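Local coordinates for probable uracil-DNA glycosylase (Acanthamoeba polyphaga mimivirus, PDB 5X55), which probably belongs to the uracil-DNA glycosylase superfamily and has an alpha/beta fold built round a four-stranded parallel sheet, at residues I104-Y109 / L213-P218; I164-E169 / P202-C207; F172-V177 / G250-N255; Q190-G195 / F258-N263. All blocks are in the same frame, centred on the assembly; numbering follows the deposited sequence.

Interaction 1. Residues I104-Y109 / L213-P218; sequences IDANNY and LNCPVP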
loop_
_atom_site.group_PDB
_atom_site.type_symbol
_atom_site.label_atom_id
_atom_site.label_comp_id
_atom_site.label_asym_id
_atom_site.label_seq_id
_atom_site.Cartn_x
_atom_site.Cartn_y
_atom_site.Cartn_z
ATOM N N ILE A 104 -6.455 13.911 2.343
ATOM C CA ILE A 104 -7.547 13.799 3.303
ATOM C C ILE A 104 -7.242 14.614 4.555
ATOM O O ILE A 104 -6.125 14.569 5.087
ATOM C CB ILE A 104 -7.779 12.318 3.655
ATOM C CG1 ILE A 104 -8.285 11.563 2.440
ATOM C CG2 ILE A 104 -8.749 12.160 4.821
ATOM C CD1 ILE A 104 -8.290 10.088 2.678
ATOM N N ASP A 105 -8.247 15.328 5.050
ATOM C CA ASP A 105 -8.147 16.085 6.293
ATOM C C ASP A 105 -9.011 15.408 7.351
ATOM O O ASP A 105 -10.232 15.278 7.172
ATOM C CB ASP A 105 -8.583 17.531 6.073
ATOM C CG ASP A 105 -8.565 18.360 7.348
ATOM O OD1 ASP A 105 -7.945 17.958 8.362
ATOM O OD2 ASP A 105 -9.171 19.449 7.322
ATOM N N ALA A 106 -8.379 14.968 8.447
ATOM C CA ALA A 106 -9.139 14.304 9.511
ATOM C C ALA A 106 -10.203 15.225 10.117
ATOM O O ALA A 106 -11.253 14.746 10.551
ATOM C CB ALA A 106 -8.197 13.784 10.595
ATOM N N ASN A 107 -9.961 16.541 10.142
ATOM C CA ASN A 107 -10.958 17.486 10.638
ATOM C C ASN A 107 -12.118 17.705 9.668
ATOM O O ASN A 107 -13.098 18.346 10.048
ATOM C CB ASN A 107 -10.313 18.836 10.934
ATOM C CG ASN A 107 -9.249 18.758 12.018
ATOM O OD1 ASN A 107 -9.341 17.964 12.951
ATOM N ND2 ASN A 107 -8.227 19.584 11.887
ATOM N N ASN A 108 -12.036 17.207 8.432
ATOM C CA ASN A 108 -13.081 17.414 7.435
ATOM C C ASN A 108 -13.303 16.109 6.664
ATOM O O ASN A 108 -13.132 16.009 5.445
ATOM C CB ASN A 108 -12.720 18.583 6.523
ATOM C CG ASN A 108 -12.937 19.919 7.197
ATOM O OD1 ASN A 108 -14.029 20.484 7.129
ATOM N ND2 ASN A 108 -11.908 20.421 7.880
ATOM N N TYR A 109 -13.731 15.101 7.406
ATOM C CA TYR A 109 -13.727 13.704 6.982
ATOM C C TYR A 109 -15.173 13.254 6.808
ATOM O O TYR A 109 -15.867 13.008 7.793
ATOM C CB TYR A 109 -12.999 12.876 8.036
ATOM C CG TYR A 109 -12.622 11.465 7.649
ATOM C CD1 TYR A 109 -13.488 10.400 7.884
ATOM C CD2 TYR A 109 -11.375 11.194 7.102
ATOM C CE1 TYR A 109 -13.133 9.116 7.553
ATOM C CE2 TYR A 109 -11.008 9.911 6.760
ATOM C CZ TYR A 109 -11.887 8.873 6.989
ATOM O OH TYR A 109 -11.511 7.593 6.655
ATOM N N LEU A 213 -4.142 14.109 6.843
ATOM C CA LEU A 213 -3.660 15.333 7.470
ATOM C C LEU A 213 -4.285 15.503 8.853
ATOM O O LEU A 213 -5.409 15.066 9.100
ATOM C CB LEU A 213 -4.010 16.542 6.602
ATOM C CG LEU A 213 -3.414 16.577 5.196
ATOM C CD1 LEU A 213 -4.116 17.629 4.362
ATOM C CD2 LEU A 213 -1.923 16.843 5.252
ATOM N N ASN A 214 -3.546 16.156 9.752
ATOM C CA ASN A 214 -3.991 16.412 11.122
ATOM C C ASN A 214 -4.227 15.118 11.902
ATOM O O ASN A 214 -5.088 15.063 12.785
ATOM C CB ASN A 214 -5.250 17.285 11.146
ATOM C CG ASN A 214 -4.991 18.688 10.652
ATOM O OD1 ASN A 214 -4.000 19.318 11.033
ATOM N ND2 ASN A 214 -5.875 19.189 9.792
ATOM N N CYS A 215 -3.493 14.063 11.557
ATOM C CA CYS A 215 -3.317 12.850 12.348
ATOM C C CYS A 215 -1.875 12.780 12.826
ATOM O O CYS A 215 -0.980 13.376 12.217
ATOM C CB CYS A 215 -3.619 11.573 11.542
ATOM S SG CYS A 215 -5.337 11.277 11.070
ATOM N N PRO A 216 -1.605 12.052 13.903
ATOM C CA PRO A 216 -0.208 11.822 14.281
ATOM C C PRO A 216 0.533 11.070 13.181
ATOM O O PRO A 216 -0.034 10.216 12.504
ATOM C CB PRO A 216 -0.317 10.995 15.568
ATOM C CG PRO A 216 -1.683 11.326 16.117
ATOM C CD PRO A 216 -2.555 11.551 14.911
ATOM N N VAL A 217 1.803 11.410 12.989
ATOM C CA VAL A 217 2.668 10.656 12.079
ATOM C C VAL A 217 3.034 9.323 12.730
ATOM O O VAL A 217 3.623 9.320 13.817
ATOM C CB VAL A 217 3.934 11.453 11.727
ATOM C CG1 VAL A 217 4.903 10.591 10.890
ATOM C CG2 VAL A 217 3.581 12.769 11.014
ATOM N N PRO A 218 2.724 8.178 12.121
ATOM C CA PRO A 218 3.120 6.886 12.716
ATOM C C PRO A 218 4.631 6.683 12.687
ATOM O O PRO A 218 5.332 7.207 11.818
ATOM C CB PRO A 218 2.414 5.843 11.836
ATOM C CG PRO A 218 1.370 6.644 11.054
ATOM C CD PRO A 218 1.954 8.008 10.880
#

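Interaction 2. Residues I164-E169 / P202-C207; sequences IVPYPE and PYAMGC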
loop_
_atom_site.group_PDB
_atom_site.type_symbol
_atom_site.label_atom_id
_atom_site.label_comp_id
_atom_site.label_asym_id
_atom_site.label_seq_id
_atom_site.Cartn_x
_atom_site.Cartn_y
_atom_site.Cartn_z
ATOM N N ILE A 164 -14.936 -2.262 9.735
ATOM C CA ILE A 164 -13.872 -2.439 8.761
ATOM C C ILE A 164 -13.255 -1.093 8.411
ATOM O O ILE A 164 -13.964 -0.095 8.246
ATOM C CB ILE A 164 -14.438 -3.133 7.518
ATOM C CG1 ILE A 164 -15.018 -4.497 7.919
ATOM C CG2 ILE A 164 -13.383 -3.200 6.429
ATOM C CD1 ILE A 164 -15.610 -5.285 6.759
ATOM N N VAL A 165 -11.925 -1.054 8.345
ATOM C CA VAL A 165 -11.157 0.108 7.904
ATOM C C VAL A 165 -10.194 -0.386 6.828
ATOM O O VAL A 165 -9.816 -1.569 6.841
ATOM C CB VAL A 165 -10.411 0.782 9.068
ATOM C CG1 VAL A 165 -11.395 1.311 10.108
ATOM C CG2 VAL A 165 -9.381 -0.191 9.708
ATOM N N PRO A 166 -9.824 0.441 5.838
ATOM C CA PRO A 166 -10.353 1.791 5.608
ATOM C C PRO A 166 -11.795 1.755 5.100
ATOM O O PRO A 166 -12.259 0.677 4.730
ATOM C CB PRO A 166 -9.415 2.352 4.536
ATOM C CG PRO A 166 -9.027 1.133 3.740
ATOM C CD PRO A 166 -8.860 0.045 4.792
ATOM N N TYR A 167 -12.475 2.910 5.090
ATOM C CA TYR A 167 -13.836 3.002 4.582
ATOM C C TYR A 167 -13.857 2.706 3.083
ATOM O O TYR A 167 -12.834 2.830 2.400
ATOM C CB TYR A 167 -14.417 4.381 4.876
ATOM C CG TYR A 167 -14.738 4.600 6.347
ATOM C CD1 TYR A 167 -14.654 3.555 7.260
ATOM C CD2 TYR A 167 -15.136 5.846 6.818
ATOM C CE1 TYR A 167 -14.947 3.745 8.581
ATOM C CE2 TYR A 167 -15.431 6.047 8.152
ATOM C CZ TYR A 167 -15.331 4.992 9.027
ATOM O OH TYR A 167 -15.612 5.172 10.354
ATOM N N PRO A 168 -15.010 2.276 2.556
ATOM C CA PRO A 168 -15.010 1.698 1.205
ATOM C C PRO A 168 -14.689 2.701 0.107
ATOM O O PRO A 168 -14.119 2.309 -0.913
ATOM C CB PRO A 168 -16.423 1.106 1.064
ATOM C CG PRO A 168 -17.201 1.618 2.180
ATOM C CD PRO A 168 -16.298 2.087 3.249
ATOM N N GLU A 169 -15.004 3.982 0.281
ATOM C CA GLU A 169 -14.591 4.934 -0.736
ATOM C C GLU A 169 -13.087 5.161 -0.729
ATOM O O GLU A 169 -12.566 5.766 -1.673
ATOM C CB GLU A 169 -15.315 6.270 -0.551
ATOM C CG GLU A 169 -16.846 6.171 -0.604
ATOM C CD GLU A 169 -17.530 7.521 -0.370
ATOM O OE1 GLU A 169 -17.704 8.279 -1.362
ATOM O OE2 GLU A 169 -17.870 7.833 0.800
ATOM N N PRO A 202 -10.500 6.991 11.151
ATOM C CA PRO A 202 -9.454 5.975 11.059
ATOM C C PRO A 202 -8.165 6.553 10.494
ATOM O O PRO A 202 -8.169 7.493 9.691
ATOM C CB PRO A 202 -10.063 4.935 10.114
ATOM C CG PRO A 202 -11.524 5.168 10.170
ATOM C CD PRO A 202 -11.660 6.658 10.310
ATOM N N TYR A 203 -7.044 5.994 10.955
ATOM C CA TYR A 203 -5.757 6.279 10.321
ATOM C C TYR A 203 -5.649 5.629 8.946
ATOM O O TYR A 203 -4.998 6.179 8.059
ATOM C CB TYR A 203 -4.603 5.789 11.198
ATOM C CG TYR A 203 -4.438 6.522 12.504
ATOM C CD1 TYR A 203 -5.040 7.750 12.724
ATOM C CD2 TYR A 203 -3.671 5.977 13.521
ATOM C CE1 TYR A 203 -4.886 8.415 13.934
ATOM C CE2 TYR A 203 -3.505 6.629 14.723
ATOM C CZ TYR A 203 -4.111 7.845 14.927
ATOM O OH TYR A 203 -3.933 8.481 16.133
ATOM N N ALA A 204 -6.266 4.467 8.751
ATOM C CA ALA A 204 -6.204 3.793 7.457
ATOM C C ALA A 204 -6.914 4.621 6.384
ATOM O O ALA A 204 -8.050 5.078 6.581
ATOM C CB ALA A 204 -6.828 2.404 7.563
ATOM N N MET A 205 -6.231 4.830 5.249
ATOM C CA MET A 205 -6.789 5.602 4.146
ATOM C C MET A 205 -6.587 4.913 2.794
ATOM O O MET A 205 -6.685 5.556 1.757
ATOM C CB MET A 205 -6.188 7.012 4.125
ATOM C CG MET A 205 -4.669 7.073 3.954
ATOM S SD MET A 205 -4.189 8.803 3.735
ATOM C CE MET A 205 -4.588 9.018 1.995
ATOM N N GLY A 206 -6.349 3.606 2.780
ATOM C CA GLY A 206 -6.267 2.891 1.527
ATOM C C GLY A 206 -4.937 3.000 0.831
ATOM O O GLY A 206 -4.843 2.657 -0.351
ATOM N N CYS A 207 -3.921 3.501 1.522
ATOM C CA CYS A 207 -2.550 3.586 1.048
ATOM C C CYS A 207 -1.660 3.021 2.130
ATOM O O CYS A 207 -1.914 3.256 3.317
ATOM C CB CYS A 207 -2.126 5.026 0.785
ATOM S SG CYS A 207 -3.249 5.879 -0.227
HETATM O O HOH W 1 -11.014 4.988 6.342
#

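Interaction 3. Residues F172-V177 / G250-N255; sequences FNTMNV and GTFMIN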
loop_
_atom_site.group_PDB
_atom_site.type_symbol
_atom_site.label_atom_id
_atom_site.label_comp_id
_atom_site.label_asym_id
_atom_site.label_seq_id
_atom_site.Cartn_x
_atom_site.Cartn_y
_atom_site.Cartn_z
ATOM N N PHE A 172 -9.735 1.323 -2.358
ATOM C CA PHE A 172 -8.860 1.155 -3.509
ATOM C C PHE A 172 -8.185 2.477 -3.880
ATOM O O PHE A 172 -7.923 2.743 -5.056
ATOM C CB PHE A 172 -9.646 0.593 -4.694
ATOM C CG PHE A 172 -10.111 -0.836 -4.518
ATOM C CD1 PHE A 172 -9.253 -1.815 -4.039
ATOM C CD2 PHE A 172 -11.416 -1.200 -4.859
ATOM C CE1 PHE A 172 -9.689 -3.154 -3.889
ATOM C CE2 PHE A 172 -11.863 -2.519 -4.714
ATOM C CZ PHE A 172 -10.983 -3.505 -4.230
ATOM N N ASN A 173 -7.902 3.297 -2.864
ATOM C CA ASN A 173 -7.443 4.675 -3.043
ATOM C C ASN A 173 -6.256 4.781 -3.997
ATOM O O ASN A 173 -6.258 5.601 -4.929
ATOM C CB ASN A 173 -7.071 5.253 -1.677
ATOM C CG ASN A 173 -7.393 6.716 -1.555
ATOM O OD1 ASN A 173 -8.021 7.312 -2.434
ATOM N ND2 ASN A 173 -6.988 7.305 -0.443
ATOM N N THR A 174 -5.212 3.986 -3.758
ATOM C CA THR A 174 -4.017 4.090 -4.591
ATOM C C THR A 174 -4.318 3.740 -6.042
ATOM O O THR A 174 -3.779 4.369 -6.959
ATOM C CB THR A 174 -2.906 3.202 -4.044
ATOM O OG1 THR A 174 -2.705 3.516 -2.662
ATOM C CG2 THR A 174 -1.609 3.487 -4.785
ATOM N N MET A 175 -5.187 2.755 -6.272
ATOM C CA MET A 175 -5.577 2.403 -7.641
ATOM C C MET A 175 -6.447 3.479 -8.268
ATOM O O MET A 175 -6.387 3.695 -9.481
ATOM C CB MET A 175 -6.316 1.056 -7.663
ATOM C CG MET A 175 -5.413 -0.123 -7.236
ATOM S SD MET A 175 -6.261 -1.596 -6.637
ATOM C CE MET A 175 -7.022 -2.176 -8.156
ATOM N N ASN A 176 -7.265 4.155 -7.467
ATOM C CA ASN A 176 -8.082 5.224 -8.019
ATOM C C ASN A 176 -7.238 6.437 -8.375
ATOM O O ASN A 176 -7.587 7.176 -9.302
ATOM C CB ASN A 176 -9.207 5.576 -7.045
ATOM C CG ASN A 176 -10.283 4.491 -7.007
ATOM O OD1 ASN A 176 -10.607 3.915 -8.045
ATOM N ND2 ASN A 176 -10.816 4.191 -5.819
ATOM N N VAL A 177 -6.116 6.646 -7.682
ATOM C CA VAL A 177 -5.203 7.700 -8.116
ATOM C C VAL A 177 -4.402 7.256 -9.336
ATOM O O VAL A 177 -4.237 8.022 -10.280
ATOM C CB VAL A 177 -4.264 8.137 -6.977
ATOM C CG1 VAL A 177 -3.253 9.136 -7.516
ATOM C CG2 VAL A 177 -5.035 8.742 -5.833
ATOM N N GLY A 250 3.282 8.425 -9.129
ATOM C CA GLY A 250 3.514 7.063 -9.549
ATOM C C GLY A 250 4.056 6.116 -8.498
ATOM O O GLY A 250 4.502 5.023 -8.859
ATOM N N THR A 251 4.018 6.481 -7.216
ATOM C CA THR A 251 4.393 5.561 -6.148
ATOM C C THR A 251 3.148 4.772 -5.732
ATOM O O THR A 251 2.241 5.315 -5.089
ATOM C CB THR A 251 5.011 6.306 -4.965
ATOM O OG1 THR A 251 5.898 7.320 -5.452
ATOM C CG2 THR A 251 5.821 5.328 -4.112
ATOM N N PHE A 252 3.112 3.487 -6.089
ATOM C CA PHE A 252 1.940 2.628 -5.875
ATOM C C PHE A 252 2.061 1.984 -4.496
ATOM O O PHE A 252 2.622 0.902 -4.333
ATOM C CB PHE A 252 1.854 1.582 -6.982
ATOM C CG PHE A 252 0.577 0.772 -6.997
ATOM C CD1 PHE A 252 -0.629 1.349 -7.377
ATOM C CD2 PHE A 252 0.598 -0.584 -6.704
ATOM C CE1 PHE A 252 -1.797 0.604 -7.434
ATOM C CE2 PHE A 252 -0.573 -1.343 -6.758
ATOM C CZ PHE A 252 -1.778 -0.741 -7.123
ATOM N N MET A 253 1.518 2.652 -3.495
ATOM C CA MET A 253 1.703 2.266 -2.100
ATOM C C MET A 253 0.415 1.616 -1.631
ATOM O O MET A 253 -0.538 2.305 -1.270
ATOM C CB MET A 253 2.052 3.478 -1.239
ATOM C CG MET A 253 3.219 4.321 -1.768
ATOM S SD MET A 253 3.646 5.665 -0.626
ATOM C CE MET A 253 4.326 4.684 0.726
ATOM N N ILE A 254 0.396 0.284 -1.616
ATOM C CA ILE A 254 -0.760 -0.484 -1.178
ATOM C C ILE A 254 -0.358 -1.392 -0.018
ATOM O O ILE A 254 0.818 -1.698 0.193
ATOM C CB ILE A 254 -1.354 -1.327 -2.324
ATOM C CG1 ILE A 254 -0.290 -2.284 -2.865
ATOM C CG2 ILE A 254 -1.885 -0.449 -3.434
ATOM C CD1 ILE A 254 -0.846 -3.404 -3.703
ATOM N N ASN A 255 -1.367 -1.841 0.724
ATOM C CA ASN A 255 -1.229 -2.873 1.740
ATOM C C ASN A 255 -1.659 -4.219 1.155
ATOM O O ASN A 255 -2.703 -4.308 0.506
ATOM C CB ASN A 255 -2.074 -2.526 2.963
ATOM C CG ASN A 255 -1.561 -1.299 3.710
ATOM O OD1 ASN A 255 -0.377 -1.203 4.006
ATOM N ND2 ASN A 255 -2.456 -0.367 4.031
#

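Interaction 4. Residues Q190-G195 / F258-N263; sequences QDPYPG and FTTVLN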
loop_
_atom_site.group_PDB
_atom_site.type_symbol
_atom_site.label_atom_id
_atom_site.label_comp_id
_atom_site.label_asym_id
_atom_site.label_seq_id
_atom_site.Cartn_x
_atom_site.Cartn_y
_atom_site.Cartn_z
ATOM N N GLN A 190 1.838 -4.177 4.901
ATOM C CA GLN A 190 1.257 -5.448 5.291
ATOM C C GLN A 190 -0.222 -5.244 5.587
ATOM O O GLN A 190 -1.054 -5.444 4.699
ATOM C CB GLN A 190 2.011 -6.007 6.485
ATOM C CG GLN A 190 1.619 -7.411 6.863
ATOM C CD GLN A 190 2.499 -7.950 7.991
ATOM O OE1 GLN A 190 3.491 -8.625 7.740
ATOM N NE2 GLN A 190 2.129 -7.655 9.236
ATOM N N ASP A 191 -0.561 -4.795 6.794
ATOM C CA ASP A 191 -1.950 -4.529 7.145
ATOM C C ASP A 191 -2.203 -3.020 7.293
ATOM O O ASP A 191 -1.269 -2.245 7.543
ATOM C CB ASP A 191 -2.318 -5.276 8.445
ATOM C CG ASP A 191 -2.098 -6.796 8.335
ATOM O OD1 ASP A 191 -1.156 -7.338 8.968
ATOM O OD2 ASP A 191 -2.854 -7.452 7.579
ATOM N N PRO A 192 -3.443 -2.557 7.102
ATOM C CA PRO A 192 -3.732 -1.136 7.326
ATOM C C PRO A 192 -3.585 -0.798 8.803
ATOM O O PRO A 192 -3.646 -1.675 9.672
ATOM C CB PRO A 192 -5.185 -0.965 6.861
ATOM C CG PRO A 192 -5.584 -2.275 6.198
ATOM C CD PRO A 192 -4.657 -3.325 6.759
ATOM N N TYR A 193 -3.355 0.492 9.075
ATOM C CA TYR A 193 -3.298 0.950 10.457
ATOM C C TYR A 193 -4.615 0.625 11.143
ATOM O O TYR A 193 -5.687 0.863 10.562
ATOM C CB TYR A 193 -3.041 2.446 10.565
ATOM C CG TYR A 193 -1.698 2.879 10.053
ATOM C CD1 TYR A 193 -0.527 2.355 10.581
ATOM C CD2 TYR A 193 -1.603 3.820 9.037
ATOM C CE1 TYR A 193 0.726 2.763 10.098
ATOM C CE2 TYR A 193 -0.366 4.244 8.557
ATOM C CZ TYR A 193 0.791 3.715 9.086
ATOM O OH TYR A 193 2.013 4.132 8.591
ATOM N N PRO A 194 -4.582 0.049 12.353
ATOM C CA PRO A 194 -5.836 -0.238 13.073
ATOM C C PRO A 194 -6.353 0.942 13.877
ATOM O O PRO A 194 -7.524 0.922 14.285
ATOM C CB PRO A 194 -5.448 -1.412 14.000
ATOM C CG PRO A 194 -4.002 -1.108 14.343
ATOM C CD PRO A 194 -3.396 -0.467 13.069
ATOM N N GLY A 195 -5.525 1.962 14.108
ATOM C CA GLY A 195 -5.852 3.022 15.040
ATOM C C GLY A 195 -6.740 4.090 14.441
ATOM O O GLY A 195 -7.058 4.088 13.253
ATOM N N PHE A 258 -5.963 -5.534 2.333
ATOM C CA PHE A 258 -6.597 -4.247 2.093
ATOM C C PHE A 258 -7.468 -3.763 3.245
ATOM O O PHE A 258 -7.793 -2.568 3.275
ATOM C CB PHE A 258 -7.412 -4.304 0.795
ATOM C CG PHE A 258 -6.568 -4.170 -0.448
ATOM C CD1 PHE A 258 -5.708 -5.188 -0.835
ATOM C CD2 PHE A 258 -6.618 -3.025 -1.213
ATOM C CE1 PHE A 258 -4.928 -5.059 -1.980
ATOM C CE2 PHE A 258 -5.841 -2.891 -2.353
ATOM C CZ PHE A 258 -5.001 -3.905 -2.739
ATOM N N THR A 259 -7.842 -4.625 4.191
ATOM C CA THR A 259 -8.720 -4.219 5.282
ATOM C C THR A 259 -8.237 -4.777 6.614
ATOM O O THR A 259 -7.468 -5.733 6.674
ATOM C CB THR A 259 -10.165 -4.691 5.059
ATOM O OG1 THR A 259 -10.176 -6.113 4.878
ATOM C CG2 THR A 259 -10.766 -4.024 3.834
ATOM N N THR A 260 -8.711 -4.157 7.690
ATOM C CA THR A 260 -8.708 -4.766 9.003
ATOM C C THR A 260 -9.944 -4.259 9.736
ATOM O O THR A 260 -10.845 -3.679 9.129
ATOM C CB THR A 260 -7.382 -4.494 9.732
ATOM O OG1 THR A 260 -7.318 -5.291 10.923
ATOM C CG2 THR A 260 -7.192 -3.002 10.065
ATOM N N VAL A 261 -10.016 -4.512 11.033
ATOM C CA VAL A 261 -11.093 -4.008 11.880
ATOM C C VAL A 261 -10.504 -2.930 12.767
ATOM O O VAL A 261 -9.372 -3.067 13.252
ATOM C CB VAL A 261 -11.746 -5.128 12.723
ATOM C CG1 VAL A 261 -12.735 -4.551 13.733
ATOM C CG2 VAL A 261 -12.446 -6.131 11.823
ATOM N N LEU A 262 -11.257 -1.846 12.960
ATOM C CA LEU A 262 -10.795 -0.763 13.815
ATOM C C LEU A 262 -10.331 -1.300 15.168
ATOM O O LEU A 262 -11.028 -2.093 15.805
ATOM C CB LEU A 262 -11.920 0.250 14.006
ATOM C CG LEU A 262 -11.535 1.595 14.608
ATOM C CD1 LEU A 262 -10.636 2.350 13.645
ATOM C CD2 LEU A 262 -12.800 2.379 14.924
ATOM N N ASN A 263 -9.142 -0.864 15.594
ATOM C CA ASN A 263 -8.526 -1.200 16.876
ATOM C C ASN A 263 -8.122 -2.668 16.978
ATOM O O ASN A 263 -7.856 -3.148 18.086
ATOM C CB ASN A 263 -9.433 -0.843 18.065
ATOM C CG ASN A 263 -9.726 0.652 18.155
ATOM O OD1 ASN A 263 -8.947 1.483 17.671
ATOM N ND2 ASN A 263 -10.865 0.999 18.753
HETATM O O HOH W 2 -5.733 -7.279 8.172
#

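Interaction 1. Residues I104-Y109 / L213-P218
The carboxylate of Asp105 is gripped at OD1 from opposite faces of its plane. Asn214 ND2 reaches it from across the contact at 2.8 Å, approaching 40° out of the carboxylate plane, while the backbone N of Asn107 comes to the other face and closes an Asx turn. The bond lies almost in the amide plane of Asn214, and the two flat groups are turned 59° against each other. Asp105 CG is anti to the backbone N (chi1 177°), beside the carbonyl carbon; the second oxygen, OD2, takes Asn108 ND2. A short acid suits this place because its two oxygens can tie three nearby N-H groups. The amide nitrogens of Asn107 and Asn214 also come close, but both are donors and do not bond.

Behind the side chains lies a single beta bridge between Asp105 and Leu213. Leu213 N gives a 2.7 Å bond to Ile104 O, and Ala106 N returns one of 3.0 Å to Leu213 O. The small Ala106 points its CB at the other loop, 3.8 Å from Cys215 SG.

The bridge thus joins the loop between helices 98-102 and 114-117 to the loop that leads into helix 219-230, with Pro218 at that helix's N-cap; Leu213 also packs on His240, and Cys215 on Cys197.

Interaction 2. Residues I164-E169 / P202-C207
Val165 and Tyr167 meet Pro202 with similar first torsions: Val165, whose CB points toward the other loop, has CG1 anti to the carbonyl carbon (chi1 -62°), and Tyr167 CG takes the equivalent place beside its backbone N (chi1 -72°). Between them the peptide before Pro166 is cis, a geometry that proline tolerates far better than other residues and that bends the chain sharply just after strand 164-165. Three successive side chains, Val165, Pro166 and Tyr167, meet the loop 202-207.

Pro202 CG sits in the corner formed by Val165 and Tyr167. It lies 3.9 Å from Val165 CG1 and over one face of the Tyr167 ring, 4.0 Å from Tyr167 CZ. The Tyr167 ring also has Ile164 O at its edge, in plane. Pro166 packs further along the loop, where its CB is 4.0 Å from Ala204 CB and 3.7 Å from Gly206 N. The methyl of Ala204 touches both Val165 CB and Pro166 CB, and a small side chain suits this close approach. Gly206 takes a positive phi (81°) at which a side chain would collide with the preceding carbonyl oxygen.

No direct hydrogen bond crosses the contact. A water links the backbones instead, accepting from Tyr167 N at 2.8 Å and donating to Ala204 O at 3.0 Å, which satisfies two polar groups within largely apolar surroundings. Beyond the two segments, Pro166 O accepts from Trp114 NE1.

This is a cis-proline bend fitted against a neighbouring loop, plain structural packing that joins the small antiparallel pair of strands 164-165 and 260-261 to the connection between strand 185-189 and helix 219-230.

Interaction 3. Residues F172-V177 / G250-N255
Thr174, one residue into helix 173-177, uses all three of its side-chain heavy atoms against strand 251-255. Its chi1 of -53° sets OG1 beside the backbone N, and the hydroxyl donates to Met253 O at 2.8 Å, from 47° above the carbonyl plane. OG1 is also hydrogen-bonded to Gly206 O, outside the two segments. CG2, anti to the backbone N, meets Phe252 CD1 obliquely at 3.5 Å, while CB rests 3.8 Å from Ile254 CG2. Threonine suits the place because one branch can bond to a strand carbonyl while the other packs on carbon.

Met175 follows, and its CG comes to the edge of the Phe252 ring, near the ring plane, 3.7 Å from Phe252 CZ. The slim, unbranched chain of a methionine fits readily alongside such an edge. On one face of that ring lies Ile254 CG2, 3.6 Å above the plane and offset toward the rim, so the aromatic is packed by its own strand as well as by the helix.

The short helix runs nearly antiparallel to the strand, their axes 8.2 Å apart at closest. Gly250 ends helix 244-248 in a Schellman motif, whose Ile247 also touches Thr174. Strand 251-255 lies at one edge of the parallel sheet, pairing with strand 185-189, and helix 98-102 packs on the helix through Ile102 against Asn173 and Val177.

Interaction 4. Residues Q190-G195 / F258-N263
Pro192 and Pro194 press on strand 260-261 and its flanks, tightly at the buried end and more openly toward Asn263. At the close-packed end the Pro192 ring touches backbone with CG and CD: its CG is 3.7 Å from both Phe258 O and Thr259 C. Next to it Thr260 offers a methyl, CG2 standing 3.8 Å from Pro192 O, while its hydroxyl turns to Glu264 O. A rigid, apolar proline suits this place, since it packs on peptide groups without presenting an N-H of its own. At this same end a water donates to Asp191 OD2 at 2.9 Å and to Thr259 O at 2.8 Å.

Toward the exposed end, Pro194 and Asn263 meet chiefly through a backbone bond. Asn263 N donates it, nearly straight (166°), to Pro194 O at 2.7 Å, and Leu262 CD1 covers the same oxygen at 3.5 Å. Asn263 has a positive phi (68°), a conformation asparagine adopts more readily than most residues.

The loop, directly after strand 185-189, corresponds to the Gln-Asp-Pro-Tyr-His signature of classical uracil-DNA glycosylases, with proline at the last position; its two prolines seat it on the chain that follows strand 251-255.

Along the chain the segments interleave: interaction 2 lies between the two halves of interaction 1, and every other pair alternates. Interactions 2 and 4 are the nearest, their centres 8 Å apart, joined by the pairing of strands 164-165 and 260-261 and a Tyr203-Gly195 backbone bond. Interaction 3, about 6 Å from the chain's centre, is the most central; Met205 O and Asn173 ND2 link it to interaction 2, and Asn255 packs on the 190-195 loop. Interaction 1, about 18 Å out, touches interaction 2 through Tyr109, Cys215 and Pro216, and interaction 4 through Pro218. Interactions 1, 2 and 4 hold the connection from strand 185-189 to helix 219-230; interaction 3 sets helix 173-177 on the edge strand.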